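Local coordinates for carboxylic ester hydrolase (Aspergillus niger, PDB 7K4O), which probably hydrolyses ester bonds of tannins to release gallic acid, acting as a serine esterase of the tannase family, at residues N226-T231 against V374-L379; C269-D274 against Q536-S541; G318-F323 against Y544-V549. All coordinates share one frame; numbering follows the deposited sequence.

Interaction 1: N226-T231 against V374-L379; sequences NVVEKT and VTYDTL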
loop_
_atom_site.group_PDB
_atom_site.type_symbol
_atom_site.label_atom_id
_atom_site.label_comp_id
_atom_site.label_asym_id
_atom_site.label_seq_id
_atom_site.Cartn_x
_atom_site.Cartn_y
_atom_site.Cartn_z
ATOM N N ASN A 226 -21.122 2.513 -3.841
ATOM C CA ASN A 226 -22.165 3.533 -3.566
ATOM C C ASN A 226 -23.020 3.741 -4.825
ATOM O O ASN A 226 -24.290 3.781 -4.714
ATOM C CB ASN A 226 -21.579 4.878 -3.175
ATOM C CG ASN A 226 -20.968 4.998 -1.802
ATOM O OD1 ASN A 226 -20.089 5.844 -1.610
ATOM N ND2 ASN A 226 -21.419 4.209 -0.842
ATOM N N VAL A 227 -22.400 3.882 -5.990
ATOM C CA VAL A 227 -23.142 4.223 -7.223
ATOM C C VAL A 227 -23.905 2.986 -7.716
ATOM O O VAL A 227 -25.018 3.137 -8.267
ATOM C CB VAL A 227 -22.213 4.857 -8.260
ATOM C CG1 VAL A 227 -22.908 5.018 -9.587
ATOM C CG2 VAL A 227 -21.691 6.199 -7.731
ATOM N N VAL A 228 -23.380 1.791 -7.485
ATOM C CA VAL A 228 -24.124 0.540 -7.812
ATOM C C VAL A 228 -25.410 0.520 -6.976
ATOM O O VAL A 228 -26.483 0.197 -7.530
ATOM C CB VAL A 228 -23.304 -0.736 -7.541
ATOM C CG1 VAL A 228 -24.191 -1.977 -7.611
ATOM C CG2 VAL A 228 -22.143 -0.866 -8.523
ATOM N N GLU A 229 -25.301 0.782 -5.692
ATOM C CA GLU A 229 -26.464 0.751 -4.772
ATOM C C GLU A 229 -27.488 1.791 -5.262
ATOM O O GLU A 229 -28.703 1.483 -5.287
ATOM C CB GLU A 229 -26.041 1.034 -3.346
ATOM C CG GLU A 229 -25.213 -0.084 -2.753
ATOM C CD GLU A 229 -24.542 0.220 -1.432
ATOM O OE1 GLU A 229 -24.564 1.377 -0.963
ATOM O OE2 GLU A 229 -24.032 -0.741 -0.844
ATOM N N LYS A 230 -27.039 2.986 -5.600
ATOM C CA LYS A 230 -27.954 4.057 -6.092
ATOM C C LYS A 230 -28.589 3.620 -7.405
ATOM O O LYS A 230 -29.814 3.794 -7.573
ATOM C CB LYS A 230 -27.211 5.352 -6.416
ATOM C CG LYS A 230 -26.934 6.297 -5.267
ATOM C CD LYS A 230 -26.022 7.427 -5.736
ATOM C CE LYS A 230 -26.494 8.134 -6.993
ATOM N NZ LYS A 230 -27.619 9.032 -6.673
ATOM N N THR A 231 -27.794 3.122 -8.330
ATOM C CA THR A 231 -28.256 2.774 -9.680
ATOM C C THR A 231 -29.302 1.637 -9.623
ATOM O O THR A 231 -30.300 1.720 -10.359
ATOM C CB THR A 231 -27.082 2.378 -10.561
ATOM O OG1 THR A 231 -26.185 3.487 -10.650
ATOM C CG2 THR A 231 -27.532 2.007 -11.951
ATOM N N VAL A 374 -24.698 11.460 -9.801
ATOM C CA VAL A 374 -23.450 10.683 -10.076
ATOM C C VAL A 374 -23.814 9.289 -10.594
ATOM O O VAL A 374 -24.510 8.569 -9.915
ATOM C CB VAL A 374 -22.552 10.648 -8.831
ATOM C CG1 VAL A 374 -21.298 9.815 -9.100
ATOM C CG2 VAL A 374 -22.189 12.047 -8.369
ATOM N N THR A 375 -23.347 8.981 -11.786
ATOM C CA THR A 375 -23.596 7.749 -12.530
ATOM C C THR A 375 -22.277 7.003 -12.734
ATOM O O THR A 375 -21.208 7.606 -12.483
ATOM C CB THR A 375 -24.242 8.040 -13.882
ATOM O OG1 THR A 375 -23.338 8.713 -14.765
ATOM C CG2 THR A 375 -25.539 8.812 -13.718
ATOM N N TYR A 376 -22.360 5.811 -13.280
ATOM C CA TYR A 376 -21.160 5.096 -13.766
ATOM C C TYR A 376 -20.339 6.014 -14.680
ATOM O O TYR A 376 -19.086 5.999 -14.621
ATOM C CB TYR A 376 -21.514 3.785 -14.467
ATOM C CG TYR A 376 -22.272 2.796 -13.607
ATOM C CD1 TYR A 376 -22.080 2.685 -12.240
ATOM C CD2 TYR A 376 -23.239 1.976 -14.185
ATOM C CE1 TYR A 376 -22.774 1.754 -11.478
ATOM C CE2 TYR A 376 -23.929 1.034 -13.442
ATOM C CZ TYR A 376 -23.693 0.905 -12.090
ATOM O OH TYR A 376 -24.397 0.005 -11.338
ATOM N N ASP A 377 -20.974 6.741 -15.604
ATOM C CA ASP A 377 -20.227 7.600 -16.550
ATOM C C ASP A 377 -19.549 8.766 -15.804
ATOM O O ASP A 377 -18.449 9.165 -16.264
ATOM C CB ASP A 377 -21.151 8.114 -17.672
ATOM C CG ASP A 377 -21.518 7.077 -18.722
ATOM O OD1 ASP A 377 -20.920 5.993 -18.759
ATOM O OD2 ASP A 377 -22.459 7.366 -19.532
ATOM N N THR A 378 -20.144 9.306 -14.744
ATOM C CA THR A 378 -19.515 10.385 -13.933
ATOM C C THR A 378 -18.194 9.803 -13.371
ATOM O O THR A 378 -17.161 10.522 -13.408
ATOM C CB THR A 378 -20.377 10.831 -12.757
ATOM O OG1 THR A 378 -21.703 11.116 -13.230
ATOM C CG2 THR A 378 -19.870 12.043 -12.009
ATOM N N LEU A 379 -18.250 8.583 -12.861
ATOM C CA LEU A 379 -17.033 7.921 -12.276
ATOM C C LEU A 379 -15.987 7.738 -13.384
ATOM O O LEU A 379 -14.781 8.038 -13.161
ATOM C CB LEU A 379 -17.394 6.582 -11.630
ATOM C CG LEU A 379 -18.385 6.636 -10.476
ATOM C CD1 LEU A 379 -18.558 5.267 -9.873
ATOM C CD2 LEU A 379 -17.995 7.616 -9.393
HETATM O O HOH W 1 -25.156 4.756 -13.012
#
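Helix 224-232 passes the start of helix 376-390, and the backbones come nearest at Val227 and Thr375, whose CA atoms are 6.4 Å apart. Val227 carries the contact, a branched side chain whose two methyls serve different neighbours. It and Tyr376 run past each other in opposite directions, CG1, anti to the backbone N (chi1 172°), coming 3.6 Å from Tyr376 CD1. CG2 packs on Val374 CG1, the two valines crossing at about a right angle, and meets Leu379 CD1 tip to tip. The tyrosine is long enough to carry its phenol end back to the first helix, where OH lies 3.6 Å from Val228 CA and 3.7 Å from Thr231 CB. Thr231 OG1 stands over one face of this ring. That hydroxyl donates to Val227 O at 2.7 Å, from above the carbonyl plane, so Val227 O accepts from both Thr231 N and OG1. A water bridges the two segments, donating to Thr231 OG1 and accepting from Tyr376 N (3.0 Å). Thr308 of helix 300-310 also touches the Tyr376 side chain. Thr375 and Thr378 suit the helix start because each hydroxyl accepts the other's backbone N-H: the reciprocal pair is a capping box, with Thr375 as N-cap.

Interaction 2: C269-D274 against Q536-S541; sequences CLLDFD and QRSIDS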
loop_
_atom_site.group_PDB
_atom_site.type_symbol
_atom_site.label_atom_id
_atom_site.label_comp_id
_atom_site.label_asym_id
_atom_site.label_seq_id
_atom_site.Cartn_x
_atom_site.Cartn_y
_atom_site.Cartn_z
ATOM N N CYS A 269 -11.729 -18.766 -7.620
ATOM C CA CYS A 269 -13.001 -18.349 -7.012
ATOM C C CYS A 269 -13.784 -17.501 -8.022
ATOM O O CYS A 269 -14.984 -17.768 -8.311
ATOM C CB CYS A 269 -12.724 -17.610 -5.729
ATOM S SG CYS A 269 -14.158 -17.380 -4.680
ATOM N N LEU A 270 -13.132 -16.488 -8.572
ATOM C CA LEU A 270 -13.797 -15.561 -9.519
ATOM C C LEU A 270 -14.241 -16.328 -10.761
ATOM O O LEU A 270 -15.336 -16.031 -11.289
ATOM C CB LEU A 270 -12.798 -14.464 -9.890
ATOM C CG LEU A 270 -13.292 -13.460 -10.925
ATOM C CD1 LEU A 270 -14.462 -12.685 -10.329
ATOM C CD2 LEU A 270 -12.132 -12.536 -11.334
ATOM N N LEU A 271 -13.454 -17.297 -11.205
ATOM C CA LEU A 271 -13.750 -18.056 -12.436
ATOM C C LEU A 271 -14.892 -19.067 -12.176
ATOM O O LEU A 271 -15.679 -19.275 -13.108
ATOM C CB LEU A 271 -12.502 -18.790 -12.909
ATOM C CG LEU A 271 -11.402 -17.945 -13.540
ATOM C CD1 LEU A 271 -10.121 -18.748 -13.523
ATOM C CD2 LEU A 271 -11.731 -17.523 -14.972
ATOM N N ASP A 272 -14.939 -19.716 -11.020
ATOM C CA ASP A 272 -15.695 -20.986 -10.885
ATOM C C ASP A 272 -16.842 -20.910 -9.883
ATOM O O ASP A 272 -17.583 -21.883 -9.861
ATOM C CB ASP A 272 -14.752 -22.131 -10.518
ATOM C CG ASP A 272 -13.782 -22.456 -11.628
ATOM O OD1 ASP A 272 -14.075 -22.128 -12.789
ATOM O OD2 ASP A 272 -12.709 -23.021 -11.323
ATOM N N PHE A 273 -16.987 -19.888 -9.046
ATOM C CA PHE A 273 -18.063 -19.846 -8.040
ATOM C C PHE A 273 -19.113 -18.799 -8.390
ATOM O O PHE A 273 -18.771 -17.604 -8.574
ATOM C CB PHE A 273 -17.504 -19.581 -6.659
ATOM C CG PHE A 273 -18.575 -19.526 -5.614
ATOM C CD1 PHE A 273 -19.395 -20.639 -5.394
ATOM C CD2 PHE A 273 -18.794 -18.393 -4.856
ATOM C CE1 PHE A 273 -20.386 -20.599 -4.422
ATOM C CE2 PHE A 273 -19.792 -18.352 -3.896
ATOM C CZ PHE A 273 -20.595 -19.460 -3.683
ATOM N N ASP A 274 -20.381 -19.228 -8.453
ATOM C CA ASP A 274 -21.527 -18.332 -8.738
ATOM C C ASP A 274 -22.220 -18.004 -7.437
ATOM O O ASP A 274 -22.808 -18.935 -6.825
ATOM C CB ASP A 274 -22.502 -19.005 -9.698
ATOM C CG ASP A 274 -23.627 -18.091 -10.168
ATOM O OD1 ASP A 274 -23.897 -17.076 -9.511
ATOM O OD2 ASP A 274 -24.236 -18.433 -11.189
ATOM N N GLN A 536 -2.721 -20.945 -17.002
ATOM C CA GLN A 536 -3.071 -19.856 -17.939
ATOM C C GLN A 536 -4.463 -19.304 -17.634
ATOM O O GLN A 536 -4.651 -18.079 -17.701
ATOM C CB GLN A 536 -2.966 -20.313 -19.380
ATOM C CG GLN A 536 -3.022 -19.152 -20.359
ATOM C CD GLN A 536 -1.793 -18.281 -20.186
ATOM O OE1 GLN A 536 -0.656 -18.732 -20.368
ATOM N NE2 GLN A 536 -2.019 -17.024 -19.831
ATOM N N ARG A 537 -5.430 -20.159 -17.368
ATOM C CA ARG A 537 -6.813 -19.714 -17.114
ATOM C C ARG A 537 -6.824 -18.776 -15.899
ATOM O O ARG A 537 -7.517 -17.726 -15.922
ATOM C CB ARG A 537 -7.688 -20.960 -16.907
ATOM C CG ARG A 537 -9.178 -20.689 -16.870
ATOM C CD ARG A 537 -9.941 -22.033 -16.889
ATOM N NE ARG A 537 -9.932 -22.659 -15.580
ATOM C CZ ARG A 537 -10.917 -22.579 -14.669
ATOM N NH1 ARG A 537 -10.753 -23.141 -13.491
ATOM N NH2 ARG A 537 -12.072 -21.981 -14.920
ATOM N N SER A 538 -6.110 -19.127 -14.836
ATOM C CA SER A 538 -6.022 -18.272 -13.629
ATOM C C SER A 538 -5.303 -16.965 -13.995
ATOM O O SER A 538 -5.786 -15.920 -13.566
ATOM C CB SER A 538 -5.317 -19.002 -12.517
ATOM O OG SER A 538 -6.114 -20.070 -12.027
ATOM N N ILE A 539 -4.174 -17.052 -14.699
ATOM C CA ILE A 539 -3.384 -15.833 -15.024
ATOM C C ILE A 539 -4.306 -14.887 -15.787
ATOM O O ILE A 539 -4.322 -13.691 -15.483
ATOM C CB ILE A 539 -2.123 -16.199 -15.799
ATOM C CG1 ILE A 539 -1.157 -16.942 -14.873
ATOM C CG2 ILE A 539 -1.497 -14.998 -16.476
ATOM C CD1 ILE A 539 -0.090 -17.668 -15.615
ATOM N N ASP A 540 -5.072 -15.422 -16.740
ATOM C CA ASP A 540 -5.937 -14.573 -17.607
ATOM C C ASP A 540 -6.997 -13.887 -16.761
ATOM O O ASP A 540 -7.415 -12.777 -17.146
ATOM C CB ASP A 540 -6.588 -15.377 -18.727
ATOM C CG ASP A 540 -5.648 -15.883 -19.793
ATOM O OD1 ASP A 540 -4.450 -15.496 -19.821
ATOM O OD2 ASP A 540 -6.103 -16.765 -20.570
ATOM N N SER A 541 -7.457 -14.481 -15.661
ATOM C CA SER A 541 -8.525 -13.901 -14.809
ATOM C C SER A 541 -8.047 -12.609 -14.128
ATOM O O SER A 541 -8.892 -11.854 -13.677
ATOM C CB SER A 541 -9.055 -14.829 -13.791
ATOM O OG SER A 541 -8.141 -15.063 -12.717
#
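Arg537 and Asp272 meet end-on, with NH2 donating to OD1 and NH1 to OD2, both at 2.9 Å and both nearly straight. Each oxygen uses its syn lone pair, and carboxylate and guanidinium lie 13° from coplanar, the geometry of a bidentate salt bridge. Arginine suits the place because its chain first runs extended from helix 536-541, CG anti to the backbone N, then bends at chi3 (78°), turning the NH1/NH2 edge toward Asp272. Asp272 turns CG anti to its carbonyl carbon, which brings the carboxylate to the guanidinium edge. Leu271 CD1 covers one face of the guanidinium, 4.0 Å above its plane and over its centre, so aliphatic packing and charge pairing share one arginine. The bridge joins the C-terminal end of helix 266-272, which Cys269 ties to helix 238-252 through its disulfide with Cys252, to the short helix 536-541. Leu271 CD1 also approaches Arg537 O at 3.7 Å, while CG lies 3.9 Å from Ser541 CB. The small Ser541 admits the leucine; its OG, flanked by both its own backbone N and carbonyl carbon (chi1 72°), turns back to donate to Ser538 O at 2.6 Å, approaching a lone pair within the plane of that carbonyl.

Interaction 3: G318-F323 against Y544-V549; sequences GRRVYF and YDLDAV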
loop_
_atom_site.group_PDB
_atom_site.type_symbol
_atom_site.label_atom_id
_atom_site.label_comp_id
_atom_site.label_asym_id
_atom_site.label_seq_id
_atom_site.Cartn_x
_atom_site.Cartn_y
_atom_site.Cartn_z
ATOM N N GLY A 318 -21.510 -0.447 -21.504
ATOM C CA GLY A 318 -21.001 -1.789 -21.143
ATOM C C GLY A 318 -19.480 -1.946 -21.287
ATOM O O GLY A 318 -18.990 -3.079 -21.162
ATOM N N ARG A 319 -18.722 -0.875 -21.514
ATOM C CA ARG A 319 -17.253 -0.985 -21.680
ATOM C C ARG A 319 -16.613 -0.906 -20.296
ATOM O O ARG A 319 -17.047 -0.105 -19.460
ATOM C CB ARG A 319 -16.726 0.121 -22.590
ATOM C CG ARG A 319 -17.237 0.047 -24.034
ATOM C CD ARG A 319 -16.800 1.290 -24.810
ATOM N NE ARG A 319 -17.443 2.492 -24.237
ATOM C CZ ARG A 319 -17.771 3.612 -24.915
ATOM N NH1 ARG A 319 -17.466 3.762 -26.193
ATOM N NH2 ARG A 319 -18.401 4.594 -24.297
ATOM N N ARG A 320 -15.565 -1.707 -20.094
ATOM C CA ARG A 320 -14.920 -1.781 -18.760
ATOM C C ARG A 320 -14.021 -0.558 -18.539
ATOM O O ARG A 320 -13.145 -0.306 -19.380
ATOM C CB ARG A 320 -14.078 -3.044 -18.621
ATOM C CG ARG A 320 -13.517 -3.175 -17.202
ATOM C CD ARG A 320 -12.721 -4.443 -16.997
ATOM N NE ARG A 320 -13.530 -5.621 -16.735
ATOM C CZ ARG A 320 -13.977 -6.004 -15.562
ATOM N NH1 ARG A 320 -13.806 -5.260 -14.481
ATOM N NH2 ARG A 320 -14.647 -7.160 -15.484
ATOM N N VAL A 321 -14.223 0.091 -17.416
ATOM C CA VAL A 321 -13.407 1.251 -16.969
ATOM C C VAL A 321 -12.328 0.793 -15.978
ATOM O O VAL A 321 -11.186 1.298 -16.091
ATOM C CB VAL A 321 -14.284 2.330 -16.339
ATOM C CG1 VAL A 321 -13.456 3.582 -16.112
ATOM C CG2 VAL A 321 -15.528 2.633 -17.197
ATOM N N TYR A 322 -12.683 -0.045 -15.021
ATOM C CA TYR A 322 -11.699 -0.514 -14.022
ATOM C C TYR A 322 -12.150 -1.893 -13.532
ATOM O O TYR A 322 -13.051 -2.503 -14.109
ATOM C CB TYR A 322 -11.503 0.545 -12.929
ATOM C CG TYR A 322 -10.158 0.475 -12.203
ATOM C CD1 TYR A 322 -8.990 0.315 -12.918
ATOM C CD2 TYR A 322 -10.083 0.536 -10.819
ATOM C CE1 TYR A 322 -7.760 0.194 -12.267
ATOM C CE2 TYR A 322 -8.850 0.492 -10.160
ATOM C CZ TYR A 322 -7.698 0.331 -10.902
ATOM O OH TYR A 322 -6.493 0.204 -10.223
ATOM N N PHE A 323 -11.546 -2.348 -12.455
ATOM C CA PHE A 323 -11.831 -3.636 -11.780
ATOM C C PHE A 323 -11.970 -3.339 -10.323
ATOM O O PHE A 323 -11.642 -2.248 -9.832
ATOM C CB PHE A 323 -10.784 -4.692 -12.136
ATOM C CG PHE A 323 -9.369 -4.155 -12.169
ATOM C CD1 PHE A 323 -8.732 -3.867 -10.986
ATOM C CD2 PHE A 323 -8.733 -3.911 -13.360
ATOM C CE1 PHE A 323 -7.474 -3.295 -11.005
ATOM C CE2 PHE A 323 -7.444 -3.406 -13.378
ATOM C CZ PHE A 323 -6.843 -3.087 -12.196
ATOM N N TYR A 544 -7.150 -7.415 -17.312
ATOM C CA TYR A 544 -8.376 -6.680 -17.695
ATOM C C TYR A 544 -8.109 -5.777 -18.887
ATOM O O TYR A 544 -7.102 -5.107 -18.995
ATOM C CB TYR A 544 -8.962 -5.928 -16.514
ATOM C CG TYR A 544 -9.419 -6.861 -15.431
ATOM C CD1 TYR A 544 -10.670 -7.432 -15.484
ATOM C CD2 TYR A 544 -8.565 -7.253 -14.401
ATOM C CE1 TYR A 544 -11.108 -8.320 -14.519
ATOM C CE2 TYR A 544 -8.984 -8.142 -13.423
ATOM C CZ TYR A 544 -10.257 -8.700 -13.499
ATOM O OH TYR A 544 -10.681 -9.574 -12.548
ATOM N N ASP A 545 -9.080 -5.785 -19.811
ATOM C CA ASP A 545 -9.087 -4.891 -20.974
ATOM C C ASP A 545 -9.958 -3.683 -20.623
ATOM O O ASP A 545 -11.221 -3.820 -20.525
ATOM C CB ASP A 545 -9.607 -5.621 -22.209
ATOM C CG ASP A 545 -9.738 -4.711 -23.416
ATOM O OD1 ASP A 545 -9.183 -3.602 -23.416
ATOM O OD2 ASP A 545 -10.424 -5.126 -24.347
ATOM N N LEU A 546 -9.343 -2.529 -20.359
ATOM C CA LEU A 546 -10.115 -1.329 -19.956
ATOM C C LEU A 546 -10.552 -0.600 -21.230
ATOM O O LEU A 546 -10.034 0.493 -21.559
ATOM C CB LEU A 546 -9.250 -0.440 -19.042
ATOM C CG LEU A 546 -8.694 -1.179 -17.816
ATOM C CD1 LEU A 546 -8.057 -0.203 -16.842
ATOM C CD2 LEU A 546 -9.780 -1.936 -17.078
ATOM N N ASP A 547 -11.456 -1.229 -21.980
ATOM C CA ASP A 547 -11.811 -0.718 -23.323
ATOM C C ASP A 547 -12.701 0.536 -23.256
ATOM O O ASP A 547 -12.878 1.149 -24.311
ATOM C CB ASP A 547 -12.477 -1.838 -24.127
ATOM C CG ASP A 547 -13.799 -2.298 -23.555
ATOM O OD1 ASP A 547 -13.918 -2.519 -22.344
ATOM O OD2 ASP A 547 -14.724 -2.495 -24.366
ATOM N N ALA A 548 -13.170 0.980 -22.100
ATOM C CA ALA A 548 -13.837 2.287 -21.942
ATOM C C ALA A 548 -12.840 3.453 -22.045
ATOM O O ALA A 548 -13.283 4.605 -22.171
ATOM C CB ALA A 548 -14.585 2.358 -20.657
ATOM N N VAL A 549 -11.559 3.185 -21.845
ATOM C CA VAL A 549 -10.546 4.250 -21.682
ATOM C C VAL A 549 -9.655 4.275 -22.901
ATOM O O VAL A 549 -8.966 3.298 -23.184
ATOM C CB VAL A 549 -9.740 4.065 -20.389
ATOM C CG1 VAL A 549 -8.704 5.191 -20.310
ATOM C CG2 VAL A 549 -10.642 4.048 -19.180
#
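Arg320 O is held by one hydrogen bond, from Ala548 N at 3.0 Å, and by one weaker CA-H...O contact from Leu546 CA. The type I turn Leu546-Val549 brings Ala548 N round to it. Arg320 N in turn donates to Asp547 OD1 at 2.9 Å, from above the carboxylate plane; Asp547 reaches that amide because its CG is tucked between its own N and C (chi1 65°). The Arg320 side chain starts extended and bends at chi3, so that NH1 can donate to Tyr322 O (2.9 Å), along a lone pair within the carbonyl plane. Tyr544 CD1 lies 3.5 Å above the centre of one guanidinium face, although ring and guanidinium planes are 56° apart. On the Tyr544 ring, Phe323 CB makes a CH-pi contact over the face, 4.0 Å from the centroid. Leu546 packs with CD2 against Arg320 CD and CD1 at the edge of the Tyr322 ring, and the small Ala548 brings CB to Val321 CG2 at 3.6 Å. One backbone bond and one amide-to-carboxylate bond thus hold two non-repetitive loops together. The arginine charge beside the Tyr544 ring may favour the pairing, whereas Leu546 CD1, 3.6 Å from Val321 O, helps bury a carbonyl that has no hydrogen-bond partner.

From the N terminus, the first halves of the three contacts come in the order 226-231, 269-274 and 318-323, and their partners follow as 374-379, 536-541 and 544-549. Interaction 1 closes a loop of 142 residues; interactions 2 and 3 begin within it and end beyond it. Interaction 3 also starts inside the loop of interaction 2 and ends after it, so every pair crosses. Interactions 2 and 3 bring a part near the C terminus back onto helix 266-272 and the loop following helix 300-310, touching where Leu270 CD2 packs on Tyr544 OH, 3.5 Å away. Interaction 1 lies apart, but helix 376-390 joins it to interaction 3, since its Lys380 and Met383 meet Val321.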